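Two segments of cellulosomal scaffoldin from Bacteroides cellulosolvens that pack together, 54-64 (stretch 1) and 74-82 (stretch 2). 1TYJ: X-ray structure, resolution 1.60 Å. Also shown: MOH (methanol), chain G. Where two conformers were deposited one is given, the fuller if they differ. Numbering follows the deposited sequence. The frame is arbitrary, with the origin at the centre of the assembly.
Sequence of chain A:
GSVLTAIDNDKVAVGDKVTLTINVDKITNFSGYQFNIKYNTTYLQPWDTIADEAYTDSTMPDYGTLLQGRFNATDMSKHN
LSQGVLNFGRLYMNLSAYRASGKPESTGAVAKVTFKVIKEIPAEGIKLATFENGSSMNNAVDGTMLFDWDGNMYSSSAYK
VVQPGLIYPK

Stretch 1 (54-64) AYTDSTMPDYG
Stretch 2 74-82: TDMSKHNLS

Which polar contacts hold the two stretches together most firmly? Asp 57 supplies two of them. Its carbonyl O accepts a hydrogen bond from the backbone N of His 79 at 2.8 Å in an almost straight line (176°), and its carboxylate OD1 accepts one from the N of Leu 81, also at 2.8 Å and 167°, so that one residue satisfies alternate amides of stretch 2. The CA-to-CB bond of Asp 57 (chi1 -82°, m; chi2 -22°) leaves sideways, but the end of the side chain comes nearer and reaches that amide. The other carboxylate oxygen, OD2, receives a hydrogen bond from water 1 at 2.8 Å, and the water in turn accepts a hydrogen bond from the N of Ser 82 at 3.1 Å. Farther along, Ser 77 OG (chi1 46°, p) donates to the carbonyl O of Ser 58 at 2.7 Å, and Tyr 63 OH donates to Asp 75 OD2 across a very short 2.5 Å, the carboxylate oxygen lying at the ring edge near its plane.

How must the backbones run to allow this? The register descends on one side as it climbs on the other, an antiparallel course: CA atoms pair Asp 57 with His 79 at 4.5 Å, Ser 58 with Lys 78 at 5.1 Å and Met 60 with Ser 77 at 5.3 Å. Stretch 1 is mostly loop, folded by a type I turn from Thr 56 to Thr 59, with phi/psi of -64/-11 at Asp 57 and -108/0 at Ser 58. The turn is closed by Thr 59 N to Thr 56 O at 3.2 Å, while Thr 56 N donates to Thr 59 OG1 (chi1 -57°, m) at 2.9 Å. Stretch 2 is extended strand through residues 74-77, opens into loop, and enters a 3-10 segment at Leu 81 (-64/-26).

What surrounds the His 79 ring? The CA-to-CB bond of the buried His 79 (chi1 -48°, m; chi2 129°) points toward stretch 1, and its ND1 donates a weak bond to Thr 56 O at 3.4 Å, nearly in the ring plane. Tyr 55 (chi1 -79°, m; chi2 28°) is its aromatic neighbour: the planes are near parallel, at 27°, but slid apart with centroids separated by 5.8 Å, so there is little overlap, and Tyr 55 CD2 lies 3.9 Å from His 79 CE1.

What packs around these bonds? The CA-to-CB bond of Leu 81 (chi1 -55°, m; chi2 169°, t) points toward stretch 1, and Leu 81 CD1 makes an apolar contact with Tyr 55 CB at 4.0 Å. Met 60 (chi1 -171°, t; chi2 67°, p; chi3 -169°, t) leaves sideways and runs alongside the strand, its side chain making van der Waals approaches to oxygens of stretch 2, with SD 3.5 Å from Met 76 O and CG 3.8 Å from Asp 75 OD2. Its backbone N donates to the O of a methanol, probably from the crystallisation liquor, at 2.9 Å. Together the two stretches bury 569 Å², both sides summed.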

# COMPACT_ATOMS: atom_id res chain seq x y z
N ALA A 54 -0.39 12.58 -12.69
CA ALA A 54 -1.42 11.72 -12.09
C ALA A 54 -1.15 10.24 -12.43
O ALA A 54 -0.69 9.93 -13.54
CB ALA A 54 -2.80 12.13 -12.63
N TYR A 55 -1.46 9.33 -11.51
CA TYR A 55 -1.48 7.92 -11.89
C TYR A 55 -2.43 7.69 -13.03
O TYR A 55 -3.53 8.34 -13.10
CB TYR A 55 -2.07 7.05 -10.77
CG TYR A 55 -1.17 6.69 -9.60
CD1 TYR A 55 -0.11 7.50 -9.20
CD2 TYR A 55 -1.46 5.55 -8.83
CE1 TYR A 55 0.68 7.16 -8.07
CE2 TYR A 55 -0.69 5.21 -7.72
CZ TYR A 55 0.38 6.02 -7.35
OH TYR A 55 1.10 5.68 -6.24
N THR A 56 -2.10 6.69 -13.86
CA THR A 56 -3.11 6.01 -14.65
C THR A 56 -3.44 4.68 -13.97
O THR A 56 -2.86 4.36 -12.92
CB THR A 56 -2.60 5.70 -16.08
OG1 THR A 56 -1.53 4.75 -15.99
CG2 THR A 56 -2.11 7.01 -16.76
N ASP A 57 -4.33 3.90 -14.57
CA ASP A 57 -4.70 2.62 -14.01
C ASP A 57 -3.54 1.61 -13.97
O ASP A 57 -3.68 0.57 -13.32
CB ASP A 57 -5.88 2.00 -14.78
CG ASP A 57 -7.24 2.54 -14.33
OD1 ASP A 57 -7.33 3.05 -13.18
OD2 ASP A 57 -8.23 2.40 -15.09
N SER A 58 -2.39 1.89 -14.61
CA SER A 58 -1.30 0.92 -14.57
C SER A 58 -0.11 1.37 -13.67
O SER A 58 0.86 0.64 -13.54
CB SER A 58 -0.77 0.70 -16.01
OG SER A 58 -0.34 1.93 -16.57
N THR A 59 -0.21 2.55 -13.06
CA THR A 59 0.93 3.14 -12.35
C THR A 59 1.28 2.39 -11.07
O THR A 59 0.44 2.24 -10.18
CB THR A 59 0.65 4.62 -12.00
OG1 THR A 59 0.35 5.33 -13.22
CG2 THR A 59 1.89 5.23 -11.35
N MET A 60 2.53 1.96 -10.93
CA MET A 60 2.97 1.33 -9.69
C MET A 60 3.27 2.41 -8.64
O MET A 60 3.99 3.39 -8.94
CB MET A 60 4.25 0.53 -9.92
CG MET A 60 4.65 -0.32 -8.73
SD MET A 60 3.48 -1.67 -8.43
CE MET A 60 4.06 -2.22 -6.79
N PRO A 61 2.74 2.25 -7.40
CA PRO A 61 3.17 3.14 -6.31
C PRO A 61 4.66 3.12 -6.01
O PRO A 61 5.41 2.26 -6.50
CB PRO A 61 2.41 2.60 -5.08
CG PRO A 61 1.12 1.94 -5.72
CD PRO A 61 1.71 1.28 -6.96
N ASP A 62 5.11 4.08 -5.22
CA ASP A 62 6.51 4.16 -4.86
C ASP A 62 6.90 2.98 -3.99
O ASP A 62 6.09 2.42 -3.27
CB ASP A 62 6.81 5.47 -4.12
CG ASP A 62 6.45 6.70 -4.95
OD1 ASP A 62 7.20 7.03 -5.90
OD2 ASP A 62 5.37 7.30 -4.70
N TYR A 63 8.18 2.59 -4.07
CA TYR A 63 8.68 1.53 -3.23
C TYR A 63 9.00 2.01 -1.80
O TYR A 63 9.14 3.23 -1.53
CB TYR A 63 9.94 0.94 -3.86
CG TYR A 63 9.77 0.30 -5.21
CD1 TYR A 63 10.73 0.50 -6.20
CD2 TYR A 63 8.66 -0.54 -5.50
CE1 TYR A 63 10.63 -0.11 -7.46
CE2 TYR A 63 8.51 -1.12 -6.79
CZ TYR A 63 9.51 -0.91 -7.75
OH TYR A 63 9.44 -1.50 -9.00
N GLY A 64 9.05 1.04 -0.89
CA GLY A 64 9.56 1.21 0.46
C GLY A 64 10.96 0.62 0.52
O GLY A 64 11.67 0.53 -0.49
N THR A 74 8.73 -9.00 -8.47
CA THR A 74 7.83 -8.67 -9.57
C THR A 74 6.71 -7.78 -9.01
O THR A 74 6.26 -8.01 -7.91
CB THR A 74 7.32 -9.95 -10.25
OG1 THR A 74 6.64 -9.58 -11.45
CG2 THR A 74 6.36 -10.72 -9.36
N ASP A 75 6.29 -6.79 -9.79
CA ASP A 75 5.28 -5.80 -9.41
C ASP A 75 3.99 -6.08 -10.21
O ASP A 75 4.04 -6.62 -11.32
CB ASP A 75 5.71 -4.38 -9.85
CG ASP A 75 6.82 -3.80 -9.02
OD1 ASP A 75 7.15 -4.34 -7.95
OD2 ASP A 75 7.38 -2.78 -9.48
N MET A 76 2.85 -5.68 -9.64
CA MET A 76 1.55 -5.71 -10.30
C MET A 76 0.87 -4.41 -9.92
O MET A 76 0.93 -4.02 -8.77
CB MET A 76 0.71 -6.93 -9.81
CG MET A 76 -0.43 -6.62 -8.83
SD MET A 76 -1.92 -5.88 -9.62
CE MET A 76 -3.07 -6.43 -8.36
N SER A 77 0.25 -3.74 -10.89
CA SER A 77 -0.54 -2.52 -10.60
C SER A 77 -1.62 -2.40 -11.65
O SER A 77 -1.32 -2.26 -12.84
CB SER A 77 0.33 -1.23 -10.50
OG SER A 77 1.30 -1.11 -11.56
N LYS A 78 -2.86 -2.49 -11.20
CA LYS A 78 -4.01 -2.57 -12.09
C LYS A 78 -5.22 -2.02 -11.33
O LYS A 78 -5.97 -2.76 -10.65
CB LYS A 78 -4.19 -4.01 -12.60
CG LYS A 78 -5.22 -4.21 -13.76
CD LYS A 78 -5.33 -5.73 -14.06
CE LYS A 78 -5.98 -6.09 -15.38
NZ LYS A 78 -5.22 -5.71 -16.64
N HIS A 79 -5.36 -0.70 -11.44
CA HIS A 79 -6.33 0.08 -10.65
C HIS A 79 -7.68 0.24 -11.35
O HIS A 79 -7.86 -0.14 -12.51
CB HIS A 79 -5.74 1.45 -10.35
CG HIS A 79 -4.33 1.39 -9.83
ND1 HIS A 79 -3.28 2.12 -10.35
CD2 HIS A 79 -3.81 0.66 -8.80
CE1 HIS A 79 -2.18 1.85 -9.66
NE2 HIS A 79 -2.47 0.95 -8.73
N ASN A 80 -8.61 0.82 -10.61
CA ASN A 80 -9.80 1.38 -11.22
C ASN A 80 -9.99 2.77 -10.65
O ASN A 80 -10.75 2.97 -9.69
CB ASN A 80 -11.00 0.48 -10.99
CG ASN A 80 -12.20 0.94 -11.77
OD1 ASN A 80 -12.22 2.05 -12.29
ND2 ASN A 80 -13.22 0.11 -11.81
N LEU A 81 -9.23 3.74 -11.18
CA LEU A 81 -9.24 5.06 -10.58
C LEU A 81 -10.60 5.73 -10.68
O LEU A 81 -10.94 6.57 -9.84
CB LEU A 81 -8.18 5.98 -11.18
CG LEU A 81 -6.74 5.42 -11.14
CD1 LEU A 81 -5.82 6.27 -11.99
CD2 LEU A 81 -6.23 5.29 -9.70
N SER A 82 -11.38 5.33 -11.68
CA SER A 82 -12.68 5.95 -11.85
C SER A 82 -13.56 5.63 -10.64
O SER A 82 -14.45 6.42 -10.31
CB SER A 82 -13.39 5.49 -13.14
OG SER A 82 -13.76 4.14 -13.09
C MOH G . 4.77 2.92 -14.16
O MOH G . 4.31 1.87 -13.24
O HOH W 1 -10.21 4.19 -14.27